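Local coordinates for putative HMP/thiamine permease protein YkoE (Bacillus subtilis, PDB 5EDL), which serves as the substrate-binding S component of an energy-coupling factor vitamin transporter, binds thiamine, and is probably responsible for carrying its substrate across the membrane, at residues A[36-41]-A[144-149]; A[87-92]-A[126-131]. One frame throughout, in Å; residues are numbered along the deposited sequence.

Interaction 1. Residues A[36-41]-A[144-149]. With VIB (3-(4-amino-2-methyl-pyrimidin-5-ylmethyl)-5-(2-hydroxy-ethyl)-4-methyl-thiazol-3-ium), chain B.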
ATOM      1  N   GLY A  36      15.915  16.399  -7.994  1.00 34.15           N
ATOM      2  CA  GLY A  36      15.706  15.355  -8.975  1.00 33.01           C
ATOM      3  C   GLY A  36      14.888  14.205  -8.399  1.00 35.49           C
ATOM      4  O   GLY A  36      14.593  14.178  -7.198  1.00 30.80           O
ATOM      5  N   PRO A  37      14.528  13.243  -9.254  1.00 30.59           N
ATOM      6  CA  PRO A  37      13.601  12.170  -8.862  1.00 29.31           C
ATOM      7  C   PRO A  37      14.083  11.325  -7.678  1.00 32.89           C
ATOM      8  O   PRO A  37      13.251  10.895  -6.882  1.00 27.03           O
ATOM      9  CB  PRO A  37      13.485  11.310 -10.132  1.00 29.31           C
ATOM     10  CG  PRO A  37      14.615  11.721 -11.019  1.00 30.19           C
ATOM     11  CD  PRO A  37      14.908  13.164 -10.675  1.00 31.36           C
ATOM     12  N   ILE A  38      15.385  11.091  -7.558  1.00 30.01           N
ATOM     13  CA  ILE A  38      15.883  10.228  -6.493  1.00 28.38           C
ATOM     14  C   ILE A  38      15.423  10.735  -5.122  1.00 27.64           C
ATOM     15  O   ILE A  38      15.253   9.954  -4.194  1.00 27.18           O
ATOM     16  CB  ILE A  38      17.425  10.115  -6.520  1.00 26.16           C
ATOM     17  CG1 ILE A  38      17.905   9.040  -5.536  1.00 25.39           C
ATOM     18  CG2 ILE A  38      18.097  11.469  -6.230  1.00 27.28           C
ATOM     19  CD1 ILE A  38      19.379   8.718  -5.678  1.00 36.40           C
ATOM     20  N   ALA A  39      15.205  12.043  -5.007  1.00 27.60           N
ATOM     21  CA  ALA A  39      14.838  12.637  -3.722  1.00 28.24           C
ATOM     22  C   ALA A  39      13.488  12.150  -3.164  1.00 29.70           C
ATOM     23  O   ALA A  39      13.304  12.146  -1.948  1.00 29.04           O
ATOM     24  CB  ALA A  39      14.830  14.158  -3.828  1.00 30.22           C
ATOM     25  N   TYR A  40      12.543  11.746  -4.013  1.00 27.29           N
ATOM     26  CA  TYR A  40      11.291  11.212  -3.457  1.00 26.74           C
ATOM     27  C   TYR A  40      11.275   9.689  -3.348  1.00 25.17           C
ATOM     28  O   TYR A  40      10.308   9.110  -2.855  1.00 24.65           O
ATOM     29  CB  TYR A  40      10.069  11.682  -4.259  1.00 27.59           C
ATOM     30  CG  TYR A  40      10.075  11.346  -5.739  1.00 27.65           C
ATOM     31  CD1 TYR A  40      10.146  10.025  -6.183  1.00 26.42           C
ATOM     32  CD2 TYR A  40       9.950  12.348  -6.682  1.00 29.35           C
ATOM     33  CE1 TYR A  40      10.134   9.722  -7.538  1.00 26.87           C
ATOM     34  CE2 TYR A  40       9.940  12.062  -8.032  1.00 30.68           C
ATOM     35  CZ  TYR A  40      10.029  10.753  -8.458  1.00 28.54           C
ATOM     36  OH  TYR A  40      10.020  10.497  -9.805  1.00 32.33           O
ATOM     37  N   GLU A  41      12.336   9.030  -3.790  1.00 26.74           N
ATOM     38  CA  GLU A  41      12.333   7.570  -3.749  1.00 23.64           C
ATOM     39  C   GLU A  41      12.220   7.001  -2.315  1.00 23.26           C
ATOM     40  O   GLU A  41      11.508   6.025  -2.098  1.00 22.70           O
ATOM     41  CB  GLU A  41      13.571   7.018  -4.462  1.00 23.56           C
ATOM     42  CG  GLU A  41      13.567   7.275  -5.979  1.00 24.04           C
ATOM     43  CD  GLU A  41      12.480   6.492  -6.731  1.00 23.98           C
ATOM     44  OE1 GLU A  41      11.724   5.722  -6.097  1.00 24.29           O
ATOM     45  OE2 GLU A  41      12.395   6.633  -7.969  1.00 29.13           O
ATOM     46  N   LEU A 144      19.256   2.131 -11.250  1.00 28.64           N
ATOM     47  CA  LEU A 144      19.480   1.024 -10.338  1.00 28.82           C
ATOM     48  C   LEU A 144      19.387   1.496  -8.891  1.00 28.74           C
ATOM     49  O   LEU A 144      18.758   0.846  -8.055  1.00 29.51           O
ATOM     50  CB  LEU A 144      20.845   0.372 -10.608  1.00 30.38           C
ATOM     51  CG  LEU A 144      20.906  -0.488 -11.878  1.00 41.21           C
ATOM     52  CD1 LEU A 144      22.334  -0.964 -12.195  1.00 40.58           C
ATOM     53  CD2 LEU A 144      19.956  -1.673 -11.761  1.00 47.02           C
ATOM     54  N   ILE A 145      20.008   2.631  -8.596  1.00 29.51           N
ATOM     55  CA  ILE A 145      19.956   3.173  -7.247  1.00 29.74           C
ATOM     56  C   ILE A 145      18.514   3.537  -6.860  1.00 28.32           C
ATOM     57  O   ILE A 145      18.066   3.241  -5.748  1.00 28.04           O
ATOM     58  CB  ILE A 145      20.876   4.397  -7.101  1.00 31.11           C
ATOM     59  CG1 ILE A 145      22.340   3.961  -7.205  1.00 38.23           C
ATOM     60  CG2 ILE A 145      20.640   5.070  -5.768  1.00 31.42           C
ATOM     61  CD1 ILE A 145      23.325   5.105  -7.362  1.00 38.59           C
ATOM     62  N   MET A 146      17.775   4.143  -7.784  1.00 27.60           N
ATOM     63  CA  MET A 146      16.398   4.542  -7.488  1.00 27.81           C
ATOM     64  C   MET A 146      15.489   3.322  -7.269  1.00 26.40           C
ATOM     65  O   MET A 146      14.663   3.329  -6.364  1.00 25.00           O
ATOM     66  CB  MET A 146      15.827   5.432  -8.596  1.00 26.40           C
ATOM     67  CG  MET A 146      16.402   6.871  -8.586  1.00 30.02           C
ATOM     68  SD  MET A 146      15.415   8.071  -9.537  1.00 29.44           S
ATOM     69  CE  MET A 146      15.650   7.407 -11.181  1.00 27.43           C
ATOM     70  N   LEU A 147      15.642   2.292  -8.099  1.00 25.76           N
ATOM     71  CA  LEU A 147      14.857   1.071  -7.932  1.00 24.72           C
ATOM     72  C   LEU A 147      15.120   0.413  -6.579  1.00 24.96           C
ATOM     73  O   LEU A 147      14.187  -0.030  -5.904  1.00 24.33           O
ATOM     74  CB  LEU A 147      15.152   0.066  -9.042  1.00 24.99           C
ATOM     75  CG  LEU A 147      14.373  -1.250  -8.948  1.00 24.59           C
ATOM     76  CD1 LEU A 147      12.871  -1.011  -8.890  1.00 23.64           C
ATOM     77  CD2 LEU A 147      14.745  -2.175 -10.122  1.00 25.21           C
ATOM     78  N   VAL A 148      16.391   0.333  -6.199  1.00 26.08           N
ATOM     79  CA  VAL A 148      16.751  -0.265  -4.927  1.00 32.45           C
ATOM     80  C   VAL A 148      16.115   0.508  -3.766  1.00 26.38           C
ATOM     81  O   VAL A 148      15.504  -0.091  -2.872  1.00 26.10           O
ATOM     82  CB  VAL A 148      18.275  -0.330  -4.745  1.00 28.37           C
ATOM     83  CG1 VAL A 148      18.618  -0.615  -3.305  1.00 29.31           C
ATOM     84  CG2 VAL A 148      18.869  -1.401  -5.665  1.00 28.97           C
ATOM     85  N   ILE A 149      16.258   1.833  -3.784  1.00 26.59           N
ATOM     86  CA  ILE A 149      15.617   2.677  -2.780  1.00 26.49           C
ATOM     87  C   ILE A 149      14.098   2.482  -2.788  1.00 33.20           C
ATOM     88  O   ILE A 149      13.479   2.353  -1.733  1.00 25.03           O
ATOM     89  CB  ILE A 149      15.927   4.173  -2.990  1.00 27.10           C
ATOM     90  CG1 ILE A 149      17.442   4.426  -2.911  1.00 28.70           C
ATOM     91  CG2 ILE A 149      15.181   5.010  -1.954  1.00 27.19           C
ATOM     92  CD1 ILE A 149      17.863   5.866  -3.270  1.00 29.56           C
TER
HETATM   93  CM2 VIB B 201      -1.595   6.905  -5.703  1.00 21.79           C
HETATM   94  N4A VIB B 201       3.130   6.872  -6.978  1.00 17.01           N
HETATM   95  CM4 VIB B 201       6.274  10.538  -7.148  1.00 19.99           C
HETATM   96  O1  VIB B 201       7.499   8.255 -10.015  1.00 32.11           O
HETATM   97  C7  VIB B 201       7.083   9.143 -11.033  1.00 25.25           C
HETATM   98  C6  VIB B 201       6.689  10.448 -10.385  1.00 27.23           C
HETATM   99  C2  VIB B 201       3.012   9.718  -9.111  1.00 27.58           C
HETATM  100  S1  VIB B 201       4.013   9.865 -10.305  1.00 29.14           S
HETATM  101  C5  VIB B 201       5.379  10.208  -9.657  1.00 28.09           C
HETATM  102  C4  VIB B 201       5.222  10.238  -8.223  1.00 22.07           C
HETATM  103  N3  VIB B 201       3.721   9.935  -7.882  1.00 21.60           N
HETATM  104  C7A VIB B 201       3.240   9.932  -6.503  1.00 19.46           C
HETATM  105  C4A VIB B 201       1.958   7.605  -6.551  1.00 21.35           C
HETATM  106  N3A VIB B 201       0.801   6.975  -6.338  1.00 22.46           N
HETATM  107  C2A VIB B 201      -0.289   7.684  -5.936  1.00 23.11           C
HETATM  108  N1A VIB B 201      -0.195   9.037  -5.734  1.00 20.99           N
HETATM  109  C6A VIB B 201       0.975   9.694  -5.944  1.00 18.53           C
HETATM  110  C5A VIB B 201       2.059   8.958  -6.351  1.00 21.70           C
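A buried carboxylate lies against a thioether: Glu41 OE2 is 3.7 Å from Met146 SD, and the two side chains cross at about a right angle. This is a loop-to-helix contact in the all-helical membrane fold of an ECF S component. Segment 36-41 follows helix 4-35, and segment 144-149 belongs to helix 140-170. The carboxylate has polar partners just beyond the contact: OE1 makes a salt bridge to Arg150 NE and OE2 a hydrogen bond with Tyr135 OH. Across the contact, Glu41 meets mostly hydrocarbon. Glu41 CB sits 3.6 Å from Ile149 CG2.

Met146 runs out between Glu41 and the start of the loop. Extended at chi2 (-163°), Met146 brings SD to 3.6 Å from Ile38 N. That N-H is hydrogen-bonded to Tyr142 OH. Pro37 CB touches the same sulfur. On the more open side Ile38 packs against the helix: Ile38 CD1 is 3.9 Å from Ile145 CG2, and the side chain crosses Ile149 at about a right angle.

Tyr40 leaves the backbone pointing away from the helix, and its ring lies against thiamine. With chi1 at 57°, CG lies between the backbone N and the carbonyl carbon. The ring is sandwiched over its centre. The thiazolium methyl CM4 of thiamine covers one face, 4.0 Å from Tyr40 CD1, and Pro37 O covers the opposite face, 3.6 Å from Tyr40 CD2.

Interaction 2. Residues A[87-92]-A[126-131]. With VIB (3-(4-amino-2-methyl-pyrimidin-5-ylmethyl)-5-(2-hydroxy-ethyl)-4-methyl-thiazol-3-ium), chain B; MPG ([(Z)-octadec-9-enyl] (2R)-2,3-bis(oxidanyl)propanoate), chain D.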
ATOM      1  N   ILE A  87      -4.314   8.088 -11.401  1.00 28.64           N
ATOM      2  CA  ILE A  87      -5.212   6.939 -11.334  1.00 26.20           C
ATOM      3  C   ILE A  87      -4.596   5.749 -12.085  1.00 26.25           C
ATOM      4  O   ILE A  87      -4.741   4.607 -11.663  1.00 25.26           O
ATOM      5  CB  ILE A  87      -6.611   7.260 -11.897  1.00 27.15           C
ATOM      6  CG1 ILE A  87      -7.293   8.320 -11.016  1.00 27.11           C
ATOM      7  CG2 ILE A  87      -7.457   5.985 -11.977  1.00 26.73           C
ATOM      8  CD1 ILE A  87      -8.564   8.910 -11.592  1.00 28.45           C
ATOM      9  N   VAL A  88      -3.883   6.031 -13.174  1.00 34.12           N
ATOM     10  CA  VAL A  88      -3.176   4.986 -13.902  1.00 27.96           C
ATOM     11  C   VAL A  88      -2.062   4.376 -13.048  1.00 26.80           C
ATOM     12  O   VAL A  88      -1.953   3.152 -12.936  1.00 26.14           O
ATOM     13  CB  VAL A  88      -2.556   5.500 -15.216  1.00 33.58           C
ATOM     14  CG1 VAL A  88      -1.943   4.332 -15.989  1.00 30.61           C
ATOM     15  CG2 VAL A  88      -3.595   6.248 -16.072  1.00 31.56           C
ATOM     16  N   ILE A  89      -1.229   5.213 -12.434  1.00 28.33           N
ATOM     17  CA  ILE A  89      -0.152   4.635 -11.635  1.00 27.53           C
ATOM     18  C   ILE A  89      -0.751   3.927 -10.422  1.00 24.23           C
ATOM     19  O   ILE A  89      -0.202   2.937  -9.930  1.00 24.04           O
ATOM     20  CB  ILE A  89       0.914   5.686 -11.199  1.00 26.58           C
ATOM     21  CG1 ILE A  89       2.258   4.971 -10.932  1.00 26.61           C
ATOM     22  CG2 ILE A  89       0.425   6.514 -10.008  1.00 25.78           C
ATOM     23  CD1 ILE A  89       3.467   5.883 -10.713  1.00 27.80           C
ATOM     24  N   GLY A  90      -1.906   4.405  -9.966  1.00 26.64           N
ATOM     25  CA  GLY A  90      -2.618   3.737  -8.884  1.00 22.53           C
ATOM     26  C   GLY A  90      -3.045   2.331  -9.283  1.00 25.99           C
ATOM     27  O   GLY A  90      -2.825   1.373  -8.543  1.00 26.70           O
ATOM     28  N   ILE A  91      -3.651   2.209 -10.461  1.00 26.10           N
ATOM     29  CA  ILE A  91      -4.033   0.908 -10.999  1.00 25.45           C
ATOM     30  C   ILE A  91      -2.788   0.014 -11.104  1.00 26.20           C
ATOM     31  O   ILE A  91      -2.797  -1.121 -10.636  1.00 22.76           O
ATOM     32  CB  ILE A  91      -4.715   1.034 -12.381  1.00 29.19           C
ATOM     33  CG1 ILE A  91      -6.087   1.728 -12.248  1.00 25.09           C
ATOM     34  CG2 ILE A  91      -4.842  -0.339 -13.057  1.00 25.37           C
ATOM     35  CD1 ILE A  91      -6.666   2.203 -13.582  1.00 26.82           C
ATOM     36  N   VAL A  92      -1.710   0.545 -11.678  1.00 26.72           N
ATOM     37  CA  VAL A  92      -0.476  -0.230 -11.842  1.00 24.30           C
ATOM     38  C   VAL A  92       0.079  -0.703 -10.486  1.00 23.10           C
ATOM     39  O   VAL A  92       0.424  -1.863 -10.318  1.00 22.94           O
ATOM     40  CB  VAL A  92       0.603   0.596 -12.605  1.00 27.01           C
ATOM     41  CG1 VAL A  92       1.969  -0.074 -12.527  1.00 26.85           C
ATOM     42  CG2 VAL A  92       0.189   0.797 -14.060  1.00 27.22           C
ATOM     43  N   PHE A 126       7.756   1.330 -11.170  1.00 22.98           N
ATOM     44  CA  PHE A 126       9.013   1.660 -11.848  1.00 23.36           C
ATOM     45  C   PHE A 126       8.867   1.412 -13.359  1.00 24.17           C
ATOM     46  O   PHE A 126       9.317   2.207 -14.182  1.00 24.66           O
ATOM     47  CB  PHE A 126      10.182   0.860 -11.262  1.00 23.20           C
ATOM     48  CG  PHE A 126      11.493   1.588 -11.312  1.00 25.14           C
ATOM     49  CD1 PHE A 126      11.860   2.457 -10.292  1.00 26.25           C
ATOM     50  CD2 PHE A 126      12.350   1.428 -12.386  1.00 24.26           C
ATOM     51  CE1 PHE A 126      13.061   3.132 -10.334  1.00 24.21           C
ATOM     52  CE2 PHE A 126      13.563   2.112 -12.436  1.00 27.84           C
ATOM     53  CZ  PHE A 126      13.918   2.961 -11.407  1.00 24.83           C
ATOM     54  N   ILE A 127       8.198   0.321 -13.714  1.00 24.20           N
ATOM     55  CA  ILE A 127       7.887   0.057 -15.113  1.00 27.41           C
ATOM     56  C   ILE A 127       7.083   1.209 -15.707  1.00 25.75           C
ATOM     57  O   ILE A 127       7.425   1.719 -16.784  1.00 26.59           O
ATOM     58  CB  ILE A 127       7.094  -1.248 -15.275  1.00 29.04           C
ATOM     59  CG1 ILE A 127       7.973  -2.443 -14.888  1.00 25.26           C
ATOM     60  CG2 ILE A 127       6.557  -1.354 -16.700  1.00 26.70           C
ATOM     61  CD1 ILE A 127       7.236  -3.776 -14.889  1.00 25.69           C
ATOM     62  N   TYR A 128       6.032   1.618 -14.994  1.00 25.52           N
ATOM     63  CA  TYR A 128       5.203   2.745 -15.407  1.00 26.35           C
ATOM     64  C   TYR A 128       6.060   3.993 -15.683  1.00 26.96           C
ATOM     65  O   TYR A 128       5.898   4.653 -16.711  1.00 27.81           O
ATOM     66  CB  TYR A 128       4.148   3.059 -14.337  1.00 26.07           C
ATOM     67  CG  TYR A 128       3.380   4.345 -14.572  1.00 27.12           C
ATOM     68  CD1 TYR A 128       3.855   5.562 -14.089  1.00 27.12           C
ATOM     69  CD2 TYR A 128       2.188   4.346 -15.273  1.00 28.40           C
ATOM     70  CE1 TYR A 128       3.156   6.751 -14.303  1.00 28.38           C
ATOM     71  CE2 TYR A 128       1.475   5.527 -15.488  1.00 34.44           C
ATOM     72  CZ  TYR A 128       1.968   6.727 -14.999  1.00 34.59           C
ATOM     73  OH  TYR A 128       1.275   7.901 -15.212  1.00 31.23           O
ATOM     74  N   ASP A 129       6.973   4.297 -14.765  1.00 25.85           N
ATOM     75  CA  ASP A 129       7.796   5.496 -14.893  1.00 30.89           C
ATOM     76  C   ASP A 129       8.740   5.470 -16.096  1.00 28.33           C
ATOM     77  O   ASP A 129       9.027   6.512 -16.690  1.00 27.86           O
ATOM     78  CB  ASP A 129       8.602   5.712 -13.611  1.00 25.54           C
ATOM     79  CG  ASP A 129       7.735   6.192 -12.456  1.00 25.28           C
ATOM     80  OD1 ASP A 129       6.649   6.776 -12.706  1.00 25.95           O
ATOM     81  OD2 ASP A 129       8.155   5.995 -11.303  1.00 25.57           O
ATOM     82  N   LEU A 130       9.232   4.284 -16.445  1.00 26.67           N
ATOM     83  CA  LEU A 130      10.067   4.137 -17.636  1.00 27.47           C
ATOM     84  C   LEU A 130       9.272   4.440 -18.914  1.00 28.71           C
ATOM     85  O   LEU A 130       9.832   4.879 -19.903  1.00 29.68           O
ATOM     86  CB  LEU A 130      10.671   2.729 -17.697  1.00 27.17           C
ATOM     87  CG  LEU A 130      11.797   2.466 -16.693  1.00 26.50           C
ATOM     88  CD1 LEU A 130      12.053   0.969 -16.530  1.00 29.81           C
ATOM     89  CD2 LEU A 130      13.084   3.212 -17.127  1.00 27.18           C
ATOM     90  N   PHE A 131       7.964   4.203 -18.883  1.00 28.88           N
ATOM     91  CA  PHE A 131       7.112   4.543 -20.017  1.00 34.85           C
ATOM     92  C   PHE A 131       6.713   6.014 -20.038  1.00 31.20           C
ATOM     93  O   PHE A 131       6.700   6.648 -21.093  1.00 32.66           O
ATOM     94  CB  PHE A 131       5.841   3.688 -20.016  1.00 35.09           C
ATOM     95  CG  PHE A 131       6.048   2.307 -20.551  1.00 33.64           C
ATOM     96  CD1 PHE A 131       6.101   2.084 -21.921  1.00 38.98           C
ATOM     97  CD2 PHE A 131       6.202   1.233 -19.693  1.00 29.63           C
ATOM     98  CE1 PHE A 131       6.301   0.808 -22.420  1.00 42.77           C
ATOM     99  CE2 PHE A 131       6.399  -0.047 -20.187  1.00 30.05           C
ATOM    100  CZ  PHE A 131       6.454  -0.260 -21.545  1.00 31.59           C
TER
HETATM  101  CM2 VIB B 201      -1.595   6.905  -5.703  1.00 21.79           C
HETATM  102  N4A VIB B 201       3.130   6.872  -6.978  1.00 17.01           N
HETATM  103  CM4 VIB B 201       6.274  10.538  -7.148  1.00 19.99           C
HETATM  104  O1  VIB B 201       7.499   8.255 -10.015  1.00 32.11           O
HETATM  105  C7  VIB B 201       7.083   9.143 -11.033  1.00 25.25           C
HETATM  106  C6  VIB B 201       6.689  10.448 -10.385  1.00 27.23           C
HETATM  107  C2  VIB B 201       3.012   9.718  -9.111  1.00 27.58           C
HETATM  108  S1  VIB B 201       4.013   9.865 -10.305  1.00 29.14           S
HETATM  109  C5  VIB B 201       5.379  10.208  -9.657  1.00 28.09           C
HETATM  110  C4  VIB B 201       5.222  10.238  -8.223  1.00 22.07           C
HETATM  111  N3  VIB B 201       3.721   9.935  -7.882  1.00 21.60           N
HETATM  112  C7A VIB B 201       3.240   9.932  -6.503  1.00 19.46           C
HETATM  113  C4A VIB B 201       1.958   7.605  -6.551  1.00 21.35           C
HETATM  114  N3A VIB B 201       0.801   6.975  -6.338  1.00 22.46           N
HETATM  115  C2A VIB B 201      -0.289   7.684  -5.936  1.00 23.11           C
HETATM  116  N1A VIB B 201      -0.195   9.037  -5.734  1.00 20.99           N
HETATM  117  C6A VIB B 201       0.975   9.694  -5.944  1.00 18.53           C
HETATM  118  C5A VIB B 201       2.059   8.958  -6.351  1.00 21.70           C
HETATM  119  C2  MPG D 203       1.783   0.929 -18.557  1.00 52.09           C
HETATM  120  C3  MPG D 203       2.716   0.319 -17.530  1.00 52.05           C
HETATM  121  C4  MPG D 203       2.391  -1.150 -17.370  1.00 50.38           C
HETATM  122  C5  MPG D 203       3.112  -1.763 -16.185  1.00 46.60           C
HETATM  123  C6  MPG D 203       2.559  -3.157 -15.968  1.00 47.26           C
HETATM  124  C7  MPG D 203       3.420  -3.946 -14.998  1.00 52.91           C
HETATM  125  C8  MPG D 203       2.761  -4.027 -13.634  1.00 58.25           C
HETATM  126  C9  MPG D 203       2.060  -5.356 -13.440  1.00 58.06           C
HETATM  127  C10 MPG D 203       2.588  -6.295 -12.625  1.00 58.53           C
HETATM  128  C11 MPG D 203       3.889  -6.040 -11.887  1.00 57.13           C
HETATM  129  C12 MPG D 203       4.721  -7.305 -11.841  1.00 52.82           C
HETATM  130  C13 MPG D 203       5.489  -7.365 -10.539  1.00 50.76           C
HETATM  131  O1  MPG D 203       0.856   3.122 -18.860  1.00 64.81           O
HETATM  132  C1  MPG D 203       2.064   2.407 -18.696  1.00 57.02           C
HETATM  133  CXD MPG D 203       0.003   5.345 -19.764  1.00 73.87           C
HETATM  134  O2  MPG D 203      -1.340   4.953 -19.926  1.00 78.15           O
HETATM  135  C21 MPG D 203       0.364   6.331 -20.855  1.00 76.20           C
HETATM  136  O3  MPG D 203      -0.229   7.585 -20.586  1.00 77.40           O
HETATM  137  O4  MPG D 203       1.712   4.037 -20.751  1.00 66.37           O
HETATM  138  CX3 MPG D 203       0.913   4.133 -19.840  1.00 67.99           C
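Ile89 packs tightly on the Tyr128 ring. Ile89 CG1 sits over one face, offset toward the rim, in a CH-pi contact 3.9 Å from the centroid of the Tyr128 ring. Ile89 CD1 comes down to 3.4 Å from Tyr128 CD1. Tyr128 CG is anti to the backbone N (chi1 171°), and Tyr128 accounts for most of the area buried on segment 126-131. The other branch of Ile89 turns to the ligand, with Ile89 CG2 3.7 Å from N3A of the thiamine pyrimidine.

The segments lie on helices 85-103 and 111-132, both predicted to span the membrane. They run roughly antiparallel, at 143°, with axes 10.1 Å apart. Asp129, next along the helix, only brushes Ile89, with Asp129 OD1 3.9 Å from Ile89 CD1. Asp129 OD2 accepts a 2.7 Å hydrogen bond from the thiamine hydroxyl O1. OD2 also forms a salt bridge with Arg150, and OD1 is hydrogen-bonded with Ser133 OG.

The lipid side is looser. Val88 CG1 still reaches Tyr128 CE2, but Val92 CG1 comes no nearer than 4.2 Å to Tyr128 CB. A bound lipid, MPG, runs past this side, and its chain atom C5 is 3.5 Å from Ile127 CG2.

How the interactions relate
Interactions 1 and 2 have centres 15 Å apart. One segment of each lies on helices 140-170 and 111-132, which follow each other in the chain and meet through Phe126. Phe126 CE1 packs 3.5 Å from Leu147 N. Both contacts line the thiamine pocket, interaction 1 beside the thiazolium ring and interaction 2 at the hydroxyethyl and pyrimidine ends. Two residues outside the four segments are shared. Arg150, itself a pocket residue, bridges to an acid of each contact. Tyr135, also in the pocket, is the second link: its hydroxyl is hydrogen-bonded with Tyr40 OH, and its ring meets Phe126 edge-to-face.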